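Local coordinates for outer membrane protein Omp121 (Bacteroides thetaiotaomicron, PDB 5FQ8) that probably imports nutrients across the bacterial outer membrane as a TonB-dependent receptor, a plugged beta-barrel working with partner proteins, at residues S729-T742 with Y754-A766. Numbering follows the deposited sequence.
Sequences SKVISLPEELGGIT and YAITGMPVGVFKA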
# COMPACT_ATOMS: atom_id res chain seq x y z
N SER B 729 11.51 32.16 -29.75
CA SER B 729 10.69 30.96 -29.63
C SER B 729 9.35 31.18 -30.30
O SER B 729 8.71 32.20 -30.08
CB SER B 729 10.46 30.60 -28.16
OG SER B 729 9.73 29.42 -28.04
N LYS B 730 8.91 30.21 -31.09
CA LYS B 730 7.58 30.33 -31.67
C LYS B 730 7.06 28.96 -32.07
O LYS B 730 7.56 28.37 -33.02
CB LYS B 730 7.59 31.27 -32.87
CG LYS B 730 6.22 31.55 -33.46
CD LYS B 730 6.35 32.31 -34.78
CE LYS B 730 5.14 33.17 -35.05
NZ LYS B 730 5.06 33.60 -36.46
N VAL B 731 6.06 28.47 -31.33
CA VAL B 731 5.18 27.45 -31.87
C VAL B 731 4.62 27.97 -33.17
O VAL B 731 4.17 29.11 -33.23
CB VAL B 731 4.05 27.14 -30.87
CG1 VAL B 731 3.24 25.95 -31.34
CG2 VAL B 731 4.61 26.90 -29.50
N ILE B 732 4.67 27.17 -34.23
CA ILE B 732 4.21 27.64 -35.53
C ILE B 732 2.77 27.25 -35.79
O ILE B 732 1.96 28.07 -36.21
CB ILE B 732 5.15 27.16 -36.65
CG1 ILE B 732 6.37 28.08 -36.72
CG2 ILE B 732 4.44 27.18 -37.97
CD1 ILE B 732 7.16 27.93 -37.99
N SER B 733 2.42 25.99 -35.55
CA SER B 733 1.03 25.58 -35.64
C SER B 733 0.79 24.44 -34.68
O SER B 733 1.68 23.64 -34.41
CB SER B 733 0.65 25.16 -37.06
OG SER B 733 1.45 24.08 -37.50
N LEU B 734 -0.41 24.40 -34.13
CA LEU B 734 -0.92 23.26 -33.41
C LEU B 734 -2.17 22.80 -34.14
O LEU B 734 -3.01 23.64 -34.48
CB LEU B 734 -1.25 23.62 -31.97
CG LEU B 734 -0.03 23.77 -31.07
CD1 LEU B 734 -0.44 24.29 -29.74
CD2 LEU B 734 0.67 22.45 -30.91
N PRO B 735 -2.31 21.50 -34.43
CA PRO B 735 -3.42 21.02 -35.27
C PRO B 735 -4.76 21.72 -35.06
O PRO B 735 -5.34 21.68 -33.97
CB PRO B 735 -3.49 19.54 -34.89
CG PRO B 735 -2.10 19.20 -34.66
CD PRO B 735 -1.44 20.40 -34.03
N GLU B 736 -5.23 22.36 -36.13
CA GLU B 736 -6.38 23.25 -36.04
C GLU B 736 -7.59 22.53 -35.49
O GLU B 736 -8.33 23.08 -34.67
CB GLU B 736 -6.72 23.81 -37.42
CG GLU B 736 -5.82 24.92 -37.94
CD GLU B 736 -6.16 25.32 -39.38
OE1 GLU B 736 -6.93 24.57 -40.01
OE2 GLU B 736 -5.66 26.36 -39.86
N GLU B 737 -7.78 21.28 -35.91
CA GLU B 737 -9.02 20.56 -35.66
C GLU B 737 -9.35 20.46 -34.19
O GLU B 737 -10.51 20.26 -33.85
CB GLU B 737 -8.94 19.18 -36.28
CG GLU B 737 -8.45 19.22 -37.71
CD GLU B 737 -6.95 19.18 -37.80
OE1 GLU B 737 -6.35 18.44 -37.00
OE2 GLU B 737 -6.38 19.90 -38.64
N LEU B 738 -8.37 20.61 -33.31
CA LEU B 738 -8.60 20.53 -31.88
C LEU B 738 -8.42 21.86 -31.19
O LEU B 738 -8.28 21.89 -29.96
CB LEU B 738 -7.66 19.51 -31.25
CG LEU B 738 -7.97 18.02 -31.27
CD1 LEU B 738 -7.95 17.45 -32.66
CD2 LEU B 738 -6.94 17.33 -30.41
N GLY B 739 -8.44 22.97 -31.93
CA GLY B 739 -8.12 24.26 -31.37
C GLY B 739 -6.65 24.58 -31.55
O GLY B 739 -5.83 23.74 -31.94
N GLY B 740 -6.30 25.82 -31.28
CA GLY B 740 -4.90 26.16 -31.46
C GLY B 740 -4.18 26.35 -30.15
O GLY B 740 -3.22 27.13 -30.08
N ILE B 741 -4.61 25.65 -29.12
CA ILE B 741 -4.19 25.93 -27.75
C ILE B 741 -4.14 24.61 -27.01
O ILE B 741 -4.86 23.67 -27.35
CB ILE B 741 -5.16 26.94 -27.10
CG1 ILE B 741 -4.79 27.24 -25.67
CG2 ILE B 741 -6.54 26.40 -27.13
CD1 ILE B 741 -5.68 28.27 -25.04
N THR B 742 -3.24 24.51 -26.03
CA THR B 742 -3.11 23.29 -25.24
C THR B 742 -2.34 23.59 -23.97
O THR B 742 -1.34 24.27 -24.00
CB THR B 742 -2.43 22.17 -26.03
OG1 THR B 742 -2.47 20.97 -25.27
CG2 THR B 742 -1.01 22.50 -26.35
N TYR B 754 0.29 28.04 -21.44
CA TYR B 754 -0.23 27.34 -22.60
C TYR B 754 0.84 27.16 -23.65
O TYR B 754 1.97 27.58 -23.49
CB TYR B 754 -1.43 28.09 -23.19
CG TYR B 754 -2.63 28.05 -22.28
CD1 TYR B 754 -3.47 26.95 -22.25
CD2 TYR B 754 -2.91 29.11 -21.42
CE1 TYR B 754 -4.55 26.90 -21.42
CE2 TYR B 754 -3.99 29.06 -20.58
CZ TYR B 754 -4.81 27.95 -20.58
OH TYR B 754 -5.90 27.89 -19.75
N ALA B 755 0.46 26.50 -24.74
CA ALA B 755 1.17 26.55 -26.01
C ALA B 755 0.13 26.89 -27.06
O ALA B 755 -0.75 26.09 -27.34
CB ALA B 755 1.87 25.23 -26.32
N ILE B 756 0.22 28.09 -27.62
CA ILE B 756 -0.77 28.62 -28.53
C ILE B 756 -0.13 28.83 -29.89
O ILE B 756 1.07 29.06 -29.99
CB ILE B 756 -1.33 29.93 -27.96
CG1 ILE B 756 -1.64 29.75 -26.48
CG2 ILE B 756 -2.58 30.32 -28.67
CD1 ILE B 756 -2.27 30.95 -25.86
N THR B 757 -0.94 28.76 -30.94
CA THR B 757 -0.42 28.51 -32.28
C THR B 757 0.60 29.56 -32.70
O THR B 757 1.76 29.22 -32.95
CB THR B 757 -1.56 28.43 -33.30
OG1 THR B 757 -2.20 27.16 -33.19
CG2 THR B 757 -1.03 28.55 -34.70
N GLY B 758 0.21 30.82 -32.81
CA GLY B 758 1.17 31.75 -33.37
C GLY B 758 1.98 32.52 -32.34
O GLY B 758 2.29 33.69 -32.55
N MET B 759 2.31 31.88 -31.24
CA MET B 759 2.87 32.53 -30.06
C MET B 759 4.04 31.73 -29.52
O MET B 759 4.22 30.56 -29.88
CB MET B 759 1.79 32.69 -28.98
CG MET B 759 0.47 33.21 -29.48
SD MET B 759 -0.43 34.04 -28.19
CE MET B 759 0.75 35.27 -27.72
N PRO B 760 4.86 32.32 -28.67
CA PRO B 760 6.01 31.59 -28.13
C PRO B 760 5.57 30.47 -27.22
O PRO B 760 4.43 30.43 -26.75
CB PRO B 760 6.78 32.66 -27.35
CG PRO B 760 6.33 33.93 -27.86
CD PRO B 760 4.89 33.73 -28.24
N VAL B 761 6.49 29.54 -26.98
CA VAL B 761 6.21 28.47 -26.04
C VAL B 761 6.01 29.05 -24.66
O VAL B 761 6.80 29.88 -24.20
CB VAL B 761 7.34 27.44 -26.04
CG1 VAL B 761 7.30 26.67 -24.78
CG2 VAL B 761 7.20 26.51 -27.19
N GLY B 762 4.94 28.63 -23.99
CA GLY B 762 4.74 29.01 -22.61
C GLY B 762 4.00 30.31 -22.39
O GLY B 762 4.40 31.09 -21.54
N VAL B 763 2.92 30.53 -23.13
CA VAL B 763 2.13 31.74 -22.96
C VAL B 763 1.30 31.64 -21.69
O VAL B 763 0.71 30.60 -21.40
CB VAL B 763 1.23 31.96 -24.18
CG1 VAL B 763 0.34 33.15 -23.95
CG2 VAL B 763 2.08 32.16 -25.39
N PHE B 764 1.25 32.73 -20.93
CA PHE B 764 0.46 32.79 -19.71
C PHE B 764 -0.85 33.52 -19.95
O PHE B 764 -0.87 34.54 -20.65
CB PHE B 764 1.19 33.52 -18.59
CG PHE B 764 2.16 32.68 -17.85
CD1 PHE B 764 1.76 31.98 -16.74
CD2 PHE B 764 3.47 32.63 -18.24
CE1 PHE B 764 2.65 31.23 -16.04
CE2 PHE B 764 4.36 31.90 -17.55
CZ PHE B 764 3.96 31.19 -16.44
N LYS B 765 -1.92 33.00 -19.36
CA LYS B 765 -3.20 33.70 -19.24
C LYS B 765 -3.55 33.81 -17.76
O LYS B 765 -3.28 32.90 -16.99
CB LYS B 765 -4.30 32.97 -19.98
CG LYS B 765 -4.16 32.98 -21.47
CD LYS B 765 -5.34 32.31 -22.10
CE LYS B 765 -5.28 32.35 -23.61
NZ LYS B 765 -6.48 31.73 -24.21
N ALA B 766 -4.13 34.94 -17.37
CA ALA B 766 -4.46 35.16 -15.98
C ALA B 766 -5.57 36.20 -15.90
O ALA B 766 -5.79 36.95 -16.84
CB ALA B 766 -3.23 35.60 -15.18
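T757 sets its hydroxyl beside its own backbone N (chi1 -77°) and its methyl anti to that N, and this split lets one side chain meet both limbs of 729-742. OG1 gives a hydrogen bond to G740 O at 3.3 Å, with the donor tilted from the carbonyl plane, and accepts a weak one from L734 N. The methyl, T757 CG2, lies against I732 O and 3.7 Å from S733 CA. T757 N also bonds weakly to G740 O, which thus accepts from both the backbone N-H and the hydroxyl of T757. Replacing T757 by an alanine is likely to leave L734 N without this acceptor and G740 O with only the weak backbone bond from this residue, and to open a gap where CG2 meets I732 and S733. Towards the barrel, V731 and V761 cross at about a right angle, CG2 to CG2 at 3.5 Å, while S729 OG accepts a weak bond from V761 N. At the other end, A755 N to T742 O is a firmer hydrogen bond, with an N-H...O angle of 151°, in the carbonyl plane. I741, extended with CG1 anti to its N, carries CD1 over one face of the Y754 ring, a CH-pi contact 23° off the normal. The Y754 hydroxyl is hydrogen-bonded to a polar side chain of another protein's chain. The contact therefore joins barrel strand 716-731 to the hairpin 741-746/752-756 and its following turn. Polar bonds around T757, two of the three weak, and apolar contacts at V761 and Y754 share the work, without a salt bridge between the segments.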